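Local coordinates for protein putative NADH-flavin reductase (Streptococcus pneumoniae TIGR4, PDB 4R01) that probably binds NAD(P)H in a Rossmann-type fold and may act as an NADH-dependent flavin reductase, at residues A[27-33]-A[40-46]; A[59-65]-A[93-98]. The contacts are given in a common frame with arbitrary orientation. Numbering follows the deposited sequence.

In the fold
Contact 1 (27-33 with 40-46) and contact 2 (59-65 with 93-98) are two strand pairings in one Rossmann sheet, met in series along the chain. Strand 3-7 lies between them, hydrogen-bonded to strands 27-32 and 61-64, so the contact centres are about 13 Å apart. They nevertheless touch where Thr-29 OG1 packs 3.5 Å from Phe-59 CE1. Contact 1 holds the edge strand 42-45, its centre about 17 Å from that of the chain; contact 2 is central, at about 8 Å. A sulfate, probably from the crystallisation liquor, is bound by Arg-33 of contact 1 and by Asn-10 N at the C-terminal end of strand 27-32, where Rossmann proteins commonly bind the cofactor's adenosine part.

Contact 1: residues A[27-33]-A[40-46]; sequences EVTAIVR and AESIIKK. With SO4 (sulfate ion), chain C.
Strands 27-32 and 42-45 run parallel, their axes 4.6 Å apart at closest and crossing at -20°. Thr-29 pairs with Ser-42, Ala-30 with Ile-43, Ile-31 with Ile-44 and Val-32 with Lys-45, at CA-CA distances of 4.7-5.0 Å. The ladder runs Ala-30 N to Ser-42 O (2.7 Å), Ile-44 N to Ala-30 O (2.8 Å), Val-32 N to Ile-44 O (3.0 Å) and Lys-46 N to Val-32 O (2.9 Å). It frays at the start, where Val-28 O accepts only weak bonds from Glu-41 N (3.2 Å) and Ser-42 N (3.5 Å). This pairs the second and third strands, in chain order, of the Rossmann sheet, with 42-45 at its edge and a short helix-free loop as connection. Thr-29 and Ile-31 share one face with Ser-42 and Ile-44; Thr-29 CG2 lies 3.8 Å from Ile-44 CG1, both residues chi1 m, and a water joins Ser-42 OG (3.0 Å) weakly to Thr-29 OG1 (3.4 Å). On the other face Val-32 CG2 meets Ile-43 CG2 at 3.6 Å, and Ala-30 CB meets Ala-40 CB at 3.5 Å beside Val-18 of helix 12-24. Lys-46 salt-bridges Asp-55. Arg-33 leaves the extended conformation (phi/psi -107/-31); its N donates to sulfate O4 (3.3 Å), and its m, t, m side chain brings NE weakly to sulfate O2 (3.1 Å), where the ion may mimic a cofactor phosphate.

Contact 2: residues A[59-65]-A[93-98]; sequences FDAVISA and TRFLVV
Thr-93 opens the second segment with its methyl CG2 3.2 Å from Phe-59 O and its OG1 (chi1 m) giving that oxygen a weak hydrogen bond of 3.3 Å. Arg-94 starts a parallel ladder on strand 61-64, the axes 4.6 Å apart at closest and crossing at -17°: its N donates to Asp-60 O (3.2 Å), and its O accepts from Val-62 N (2.7 Å). Paired with Ala-61, it sends its guanidinium away to Glu-194 and Thr-147. Phe-95, opposite Val-62, turns its ring (chi1 t) so that CD1 lies 4.2 Å from Val-62 CG1 and CE1 3.9 Å from Ser-64 CB, against Ile-81 and Leu-88 of helix 76-88, the crossover of this beta-alpha-beta unit. Leu-96 N binds Val-62 O and Leu-96 O takes Ser-64 N, both at 2.9 Å; its CB packs 4.1 Å from Ile-63 CG1, on the face covered by Leu-195 of helix 184-196. Val-97 pairs with Ser-64 at a CA-CA distance of 5.0 Å. Val-98 N closes the ladder on Ser-64 O (3.0 Å), with CG2 4.0 Å from Ala-65 CB. Backbone hydrogen bonds thus fix the register, while mainly apolar side chains join the sheet to a helix on each face.

Contact 1: residues A[27-33]-A[40-46]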
ATOM      1  N   GLU A  27       6.086  38.647  17.860  1.00 65.93           N
ATOM      2  CA  GLU A  27       6.545  38.549  19.243  1.00 66.36           C
ATOM      3  C   GLU A  27       5.910  37.332  19.918  1.00 60.16           C
ATOM      4  O   GLU A  27       4.695  37.259  20.109  1.00 57.09           O
ATOM      5  CB  GLU A  27       6.257  39.845  20.021  1.00 73.54           C
ATOM      6  CG  GLU A  27       4.797  40.272  20.131  1.00 77.79           C
ATOM      7  CD  GLU A  27       4.629  41.548  20.947  1.00 84.47           C
ATOM      8  OE1 GLU A  27       5.022  41.556  22.134  1.00 83.86           O
ATOM      9  OE2 GLU A  27       4.102  42.543  20.404  1.00 88.93           O
ATOM     10  N   VAL A  28       6.755  36.366  20.261  1.00 57.52           N
ATOM     11  CA  VAL A  28       6.286  35.068  20.720  1.00 52.71           C
ATOM     12  C   VAL A  28       6.511  34.863  22.214  1.00 52.99           C
ATOM     13  O   VAL A  28       7.620  35.038  22.721  1.00 51.18           O
ATOM     14  CB  VAL A  28       6.980  33.924  19.946  1.00 49.82           C
ATOM     15  CG1 VAL A  28       6.396  32.576  20.339  1.00 45.30           C
ATOM     16  CG2 VAL A  28       6.851  34.146  18.447  1.00 53.08           C
ATOM     17  N   THR A  29       5.443  34.492  22.911  1.00 52.18           N
ATOM     18  CA  THR A  29       5.527  34.112  24.311  1.00 48.26           C
ATOM     19  C   THR A  29       5.553  32.597  24.426  1.00 45.16           C
ATOM     20  O   THR A  29       4.672  31.914  23.904  1.00 45.08           O
ATOM     21  CB  THR A  29       4.344  34.665  25.129  1.00 50.66           C
ATOM     22  OG1 THR A  29       4.407  36.095  25.164  1.00 56.22           O
ATOM     23  CG2 THR A  29       4.380  34.126  26.551  1.00 48.45           C
ATOM     24  N   ALA A  30       6.565  32.069  25.104  1.00 44.55           N
ATOM     25  CA  ALA A  30       6.651  30.632  25.325  1.00 42.58           C
ATOM     26  C   ALA A  30       6.051  30.252  26.671  1.00 40.02           C
ATOM     27  O   ALA A  30       6.472  30.750  27.713  1.00 43.58           O
ATOM     28  CB  ALA A  30       8.089  30.165  25.242  1.00 43.60           C
ATOM     29  N   ILE A  31       5.057  29.376  26.644  1.00 38.06           N
ATOM     30  CA  ILE A  31       4.496  28.839  27.872  1.00 37.95           C
ATOM     31  C   ILE A  31       5.042  27.433  28.075  1.00 41.09           C
ATOM     32  O   ILE A  31       4.692  26.506  27.346  1.00 43.65           O
ATOM     33  CB  ILE A  31       2.962  28.832  27.840  1.00 38.74           C
ATOM     34  CG1 ILE A  31       2.446  30.265  27.674  1.00 41.54           C
ATOM     35  CG2 ILE A  31       2.405  28.196  29.104  1.00 36.11           C
ATOM     36  CD1 ILE A  31       0.941  30.392  27.668  1.00 43.09           C
ATOM     37  N   VAL A  32       5.919  27.294  29.064  1.00 42.04           N
ATOM     38  CA  VAL A  32       6.682  26.067  29.261  1.00 42.97           C
ATOM     39  C   VAL A  32       6.628  25.572  30.704  1.00 50.85           C
ATOM     40  O   VAL A  32       6.106  26.250  31.591  1.00 53.90           O
ATOM     41  CB  VAL A  32       8.160  26.266  28.865  1.00 41.60           C
ATOM     42  CG1 VAL A  32       8.281  26.589  27.387  1.00 41.40           C
ATOM     43  CG2 VAL A  32       8.779  27.374  29.702  1.00 40.87           C
ATOM     44  N   ARG A  33       7.188  24.387  30.934  1.00 53.89           N
ATOM     45  CA  ARG A  33       7.198  23.785  32.260  1.00 59.72           C
ATOM     46  C   ARG A  33       8.586  23.844  32.892  1.00 64.69           C
ATOM     47  O   ARG A  33       8.716  23.933  34.112  1.00 67.69           O
ATOM     48  CB  ARG A  33       6.713  22.335  32.188  1.00 64.19           C
ATOM     49  CG  ARG A  33       5.272  22.187  31.722  1.00 67.31           C
ATOM     50  CD  ARG A  33       4.880  20.725  31.578  1.00 72.69           C
ATOM     51  NE  ARG A  33       5.668  20.045  30.553  1.00 77.35           N
ATOM     52  CZ  ARG A  33       5.539  18.759  30.238  1.00 81.13           C
ATOM     53  NH1 ARG A  33       4.648  18.005  30.867  1.00 84.20           N
ATOM     54  NH2 ARG A  33       6.301  18.226  29.292  1.00 80.68           N
ATOM     55  N   ALA A  40      12.279  31.983  22.096  1.00 56.34           N
ATOM     56  CA  ALA A  40      11.144  32.856  22.377  1.00 59.32           C
ATOM     57  C   ALA A  40      11.514  34.091  23.205  1.00 64.86           C
ATOM     58  O   ALA A  40      12.400  34.039  24.057  1.00 62.27           O
ATOM     59  CB  ALA A  40      10.056  32.069  23.073  1.00 56.30           C
ATOM     60  N   GLU A  41      10.781  35.178  22.993  1.00 74.36           N
ATOM     61  CA  GLU A  41      11.045  36.411  23.690  1.00 81.47           C
ATOM     62  C   GLU A  41      10.729  36.367  25.172  1.00 77.70           C
ATOM     63  O   GLU A  41      11.618  36.415  26.012  1.00 75.44           O
ATOM     64  CB  GLU A  41      10.147  37.485  23.032  1.00 89.71           C
ATOM     65  CG  GLU A  41       9.761  38.698  23.866  1.00 97.93           C
ATOM     66  CD  GLU A  41       8.807  39.617  23.148  1.00105.25           C
ATOM     67  OE1 GLU A  41       7.623  39.256  23.063  1.00105.64           O
ATOM     68  OE2 GLU A  41       9.221  40.699  22.670  1.00110.32           O
ATOM     69  N   SER A  42       9.462  36.142  25.470  1.00 72.44           N
ATOM     70  CA  SER A  42       9.052  36.082  26.867  1.00 66.27           C
ATOM     71  C   SER A  42       8.588  34.686  27.269  1.00 55.33           C
ATOM     72  O   SER A  42       7.989  33.964  26.475  1.00 53.98           O
ATOM     73  CB  SER A  42       7.942  37.097  27.133  1.00 69.85           C
ATOM     74  OG  SER A  42       8.247  38.335  26.521  1.00 72.84           O
ATOM     75  N   ILE A  43       8.858  34.318  28.514  1.00 50.69           N
ATOM     76  CA  ILE A  43       8.564  32.976  28.990  1.00 47.13           C
ATOM     77  C   ILE A  43       7.609  32.984  30.175  1.00 47.40           C
ATOM     78  O   ILE A  43       7.803  33.716  31.146  1.00 53.21           O
ATOM     79  CB  ILE A  43       9.854  32.231  29.394  1.00 52.71           C
ATOM     80  CG1 ILE A  43      10.751  32.014  28.172  1.00 54.71           C
ATOM     81  CG2 ILE A  43       9.529  30.901  30.058  1.00 53.57           C
ATOM     82  CD1 ILE A  43      11.791  33.093  27.964  1.00 57.73           C
ATOM     83  N   ILE A  44       6.564  32.171  30.079  1.00 40.59           N
ATOM     84  CA  ILE A  44       5.702  31.907  31.214  1.00 40.61           C
ATOM     85  C   ILE A  44       5.941  30.475  31.667  1.00 41.09           C
ATOM     86  O   ILE A  44       5.448  29.534  31.046  1.00 39.55           O
ATOM     87  CB  ILE A  44       4.213  32.108  30.872  1.00 40.23           C
ATOM     88  CG1 ILE A  44       3.980  33.494  30.274  1.00 41.71           C
ATOM     89  CG2 ILE A  44       3.345  31.900  32.106  1.00 40.65           C
ATOM     90  CD1 ILE A  44       2.542  33.744  29.860  1.00 49.84           C
ATOM     91  N   LYS A  45       6.723  30.301  32.728  1.00 40.83           N
ATOM     92  CA  LYS A  45       6.934  28.968  33.269  1.00 49.64           C
ATOM     93  C   LYS A  45       5.777  28.619  34.184  1.00 49.48           C
ATOM     94  O   LYS A  45       5.688  29.104  35.309  1.00 56.64           O
ATOM     95  CB  LYS A  45       8.262  28.859  34.018  1.00 51.37           C
ATOM     96  CG  LYS A  45       8.508  27.462  34.575  1.00 55.19           C
ATOM     97  CD  LYS A  45       9.889  27.317  35.187  1.00 63.54           C
ATOM     98  CE  LYS A  45      10.982  27.539  34.156  1.00 68.31           C
ATOM     99  NZ  LYS A  45      12.334  27.292  34.732  1.00 74.84           N
ATOM    100  N   LYS A  46       4.888  27.773  33.688  1.00 49.25           N
ATOM    101  CA  LYS A  46       3.660  27.464  34.393  1.00 53.32           C
ATOM    102  C   LYS A  46       3.116  26.137  33.888  1.00 53.17           C
ATOM    103  O   LYS A  46       3.324  25.781  32.729  1.00 50.97           O
ATOM    104  CB  LYS A  46       2.639  28.584  34.188  1.00 54.57           C
ATOM    105  CG  LYS A  46       1.510  28.611  35.194  1.00 57.18           C
ATOM    106  CD  LYS A  46       0.629  29.830  34.977  1.00 57.83           C
ATOM    107  CE  LYS A  46      -0.396  29.973  36.086  1.00 62.59           C
ATOM    108  NZ  LYS A  46      -1.308  31.127  35.861  1.00 66.14           N
TER
HETATM  109  S   SO4 C 301       7.379  22.232  27.770  0.99 62.86           S
HETATM  110  O1  SO4 C 301       7.589  23.472  27.030  0.99 60.96           O
HETATM  111  O2  SO4 C 301       6.028  22.227  28.324  0.99 61.86           O
HETATM  112  O3  SO4 C 301       7.544  21.099  26.866  0.99 70.85           O
HETATM  113  O4  SO4 C 301       8.358  22.128  28.849  0.99 66.31           O
HETATM  114  O   HOH W   1       5.401  39.242  26.058  1.00 50.27           O

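Contact 2: residues A[59-65]-A[93-98]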
ATOM      1  N   PHE A  59      -3.249  38.127  23.155  1.00 75.15           N
ATOM      2  CA  PHE A  59      -2.647  37.323  22.096  1.00 73.44           C
ATOM      3  C   PHE A  59      -3.553  37.271  20.871  1.00 73.10           C
ATOM      4  O   PHE A  59      -4.767  37.109  20.994  1.00 74.52           O
ATOM      5  CB  PHE A  59      -2.357  35.902  22.583  1.00 71.07           C
ATOM      6  CG  PHE A  59      -1.214  35.810  23.552  1.00 72.12           C
ATOM      7  CD1 PHE A  59       0.090  36.002  23.125  1.00 72.87           C
ATOM      8  CD2 PHE A  59      -1.442  35.520  24.886  1.00 73.10           C
ATOM      9  CE1 PHE A  59       1.144  35.917  24.013  1.00 73.85           C
ATOM     10  CE2 PHE A  59      -0.392  35.432  25.780  1.00 74.53           C
ATOM     11  CZ  PHE A  59       0.904  35.631  25.343  1.00 74.42           C
ATOM     12  N   ASP A  60      -2.960  37.412  19.692  1.00 70.25           N
ATOM     13  CA  ASP A  60      -3.708  37.271  18.450  1.00 69.93           C
ATOM     14  C   ASP A  60      -4.085  35.810  18.232  1.00 63.80           C
ATOM     15  O   ASP A  60      -5.171  35.500  17.740  1.00 64.24           O
ATOM     16  CB  ASP A  60      -2.897  37.795  17.266  1.00 64.43           C
ATOM     17  CG  ASP A  60      -2.749  39.300  17.287  1.00 72.28           C
ATOM     18  OD1 ASP A  60      -3.737  39.990  17.616  1.00 77.43           O
ATOM     19  OD2 ASP A  60      -1.645  39.793  16.977  1.00 72.82           O
ATOM     20  N   ALA A  61      -3.179  34.915  18.609  1.00 56.89           N
ATOM     21  CA  ALA A  61      -3.420  33.487  18.469  1.00 52.21           C
ATOM     22  C   ALA A  61      -2.628  32.685  19.494  1.00 47.92           C
ATOM     23  O   ALA A  61      -1.529  33.073  19.891  1.00 47.96           O
ATOM     24  CB  ALA A  61      -3.074  33.027  17.058  1.00 51.18           C
ATOM     25  N   VAL A  62      -3.199  31.562  19.917  1.00 46.17           N
ATOM     26  CA  VAL A  62      -2.528  30.646  20.827  1.00 43.53           C
ATOM     27  C   VAL A  62      -2.324  29.294  20.146  1.00 44.52           C
ATOM     28  O   VAL A  62      -3.286  28.659  19.716  1.00 45.43           O
ATOM     29  CB  VAL A  62      -3.327  30.461  22.129  1.00 43.45           C
ATOM     30  CG1 VAL A  62      -2.766  29.309  22.940  1.00 39.10           C
ATOM     31  CG2 VAL A  62      -3.324  31.750  22.943  1.00 47.34           C
ATOM     32  N   ILE A  63      -1.069  28.863  20.041  1.00 43.87           N
ATOM     33  CA  ILE A  63      -0.746  27.602  19.380  1.00 42.12           C
ATOM     34  C   ILE A  63      -0.318  26.542  20.385  1.00 40.81           C
ATOM     35  O   ILE A  63       0.719  26.673  21.034  1.00 41.47           O
ATOM     36  CB  ILE A  63       0.380  27.764  18.334  1.00 43.82           C
ATOM     37  CG1 ILE A  63       0.001  28.800  17.273  1.00 45.22           C
ATOM     38  CG2 ILE A  63       0.702  26.424  17.686  1.00 35.81           C
ATOM     39  CD1 ILE A  63       0.498  30.197  17.572  1.00 45.61           C
ATOM     40  N   SER A  64      -1.114  25.487  20.509  1.00 37.66           N
ATOM     41  CA  SER A  64      -0.780  24.409  21.426  1.00 36.43           C
ATOM     42  C   SER A  64      -0.034  23.289  20.712  1.00 40.00           C
ATOM     43  O   SER A  64      -0.562  22.646  19.804  1.00 42.29           O
ATOM     44  CB  SER A  64      -2.036  23.857  22.097  1.00 33.32           C
ATOM     45  OG  SER A  64      -1.715  22.749  22.917  1.00 34.51           O
ATOM     46  N   ALA A  65       1.207  23.076  21.132  1.00 39.70           N
ATOM     47  CA  ALA A  65       2.023  21.982  20.631  1.00 34.34           C
ATOM     48  C   ALA A  65       2.186  20.949  21.734  1.00 35.09           C
ATOM     49  O   ALA A  65       3.197  20.255  21.812  1.00 37.25           O
ATOM     50  CB  ALA A  65       3.375  22.491  20.161  1.00 36.22           C
ATOM     51  N   THR A  93      -9.675  35.536  19.812  1.00 64.41           N
ATOM     52  CA  THR A  93      -8.370  34.889  19.686  1.00 59.35           C
ATOM     53  C   THR A  93      -8.440  33.535  18.976  1.00 57.49           C
ATOM     54  O   THR A  93      -9.326  32.723  19.246  1.00 59.23           O
ATOM     55  CB  THR A  93      -7.720  34.681  21.069  1.00 55.74           C
ATOM     56  OG1 THR A  93      -7.768  35.907  21.810  1.00 53.85           O
ATOM     57  CG2 THR A  93      -6.272  34.234  20.925  1.00 48.42           C
ATOM     58  N   ARG A  94      -7.498  33.304  18.063  1.00 53.05           N
ATOM     59  CA  ARG A  94      -7.400  32.031  17.357  1.00 48.28           C
ATOM     60  C   ARG A  94      -6.677  30.987  18.199  1.00 47.81           C
ATOM     61  O   ARG A  94      -5.716  31.298  18.901  1.00 54.33           O
ATOM     62  CB  ARG A  94      -6.677  32.210  16.020  1.00 45.73           C
ATOM     63  CG  ARG A  94      -7.484  32.953  14.970  1.00 47.60           C
ATOM     64  CD  ARG A  94      -6.861  32.804  13.592  1.00 48.75           C
ATOM     65  NE  ARG A  94      -6.817  31.408  13.157  1.00 45.72           N
ATOM     66  CZ  ARG A  94      -6.290  31.005  12.004  1.00 44.93           C
ATOM     67  NH1 ARG A  94      -5.762  31.891  11.170  1.00 45.89           N
ATOM     68  NH2 ARG A  94      -6.289  29.718  11.686  1.00 43.21           N
ATOM     69  N   PHE A  95      -7.144  29.748  18.129  1.00 41.44           N
ATOM     70  CA  PHE A  95      -6.530  28.662  18.880  1.00 43.85           C
ATOM     71  C   PHE A  95      -6.157  27.511  17.952  1.00 43.03           C
ATOM     72  O   PHE A  95      -7.017  26.741  17.527  1.00 42.79           O
ATOM     73  CB  PHE A  95      -7.469  28.184  19.989  1.00 47.60           C
ATOM     74  CG  PHE A  95      -6.998  26.944  20.694  1.00 46.02           C
ATOM     75  CD1 PHE A  95      -5.798  26.936  21.387  1.00 44.25           C
ATOM     76  CD2 PHE A  95      -7.765  25.791  20.677  1.00 44.24           C
ATOM     77  CE1 PHE A  95      -5.365  25.796  22.040  1.00 42.61           C
ATOM     78  CE2 PHE A  95      -7.341  24.650  21.330  1.00 44.38           C
ATOM     79  CZ  PHE A  95      -6.137  24.652  22.012  1.00 42.90           C
ATOM     80  N   LEU A  96      -4.870  27.408  17.632  1.00 43.60           N
ATOM     81  CA  LEU A  96      -4.381  26.372  16.730  1.00 41.30           C
ATOM     82  C   LEU A  96      -3.833  25.185  17.500  1.00 39.54           C
ATOM     83  O   LEU A  96      -3.186  25.349  18.533  1.00 41.89           O
ATOM     84  CB  LEU A  96      -3.303  26.926  15.796  1.00 41.51           C
ATOM     85  CG  LEU A  96      -3.766  27.594  14.499  1.00 42.16           C
ATOM     86  CD1 LEU A  96      -4.497  28.898  14.776  1.00 46.16           C
ATOM     87  CD2 LEU A  96      -2.582  27.822  13.573  1.00 40.98           C
ATOM     88  N   VAL A  97      -4.096  23.987  16.991  1.00 37.27           N
ATOM     89  CA  VAL A  97      -3.618  22.766  17.624  1.00 38.02           C
ATOM     90  C   VAL A  97      -2.722  21.975  16.684  1.00 36.01           C
ATOM     91  O   VAL A  97      -3.088  21.719  15.537  1.00 36.74           O
ATOM     92  CB  VAL A  97      -4.786  21.860  18.069  1.00 38.97           C
ATOM     93  CG1 VAL A  97      -4.257  20.597  18.733  1.00 37.75           C
ATOM     94  CG2 VAL A  97      -5.713  22.609  19.007  1.00 41.32           C
ATOM     95  N   VAL A  98      -1.542  21.602  17.168  1.00 32.95           N
ATOM     96  CA  VAL A  98      -0.703  20.649  16.455  1.00 27.56           C
ATOM     97  C   VAL A  98      -1.294  19.265  16.652  1.00 29.40           C
ATOM     98  O   VAL A  98      -1.195  18.688  17.737  1.00 27.48           O
ATOM     99  CB  VAL A  98       0.749  20.673  16.945  1.00 26.49           C
ATOM    100  CG1 VAL A  98       1.567  19.618  16.218  1.00 24.33           C
ATOM    101  CG2 VAL A  98       1.347  22.058  16.750  1.00 28.34           C
TER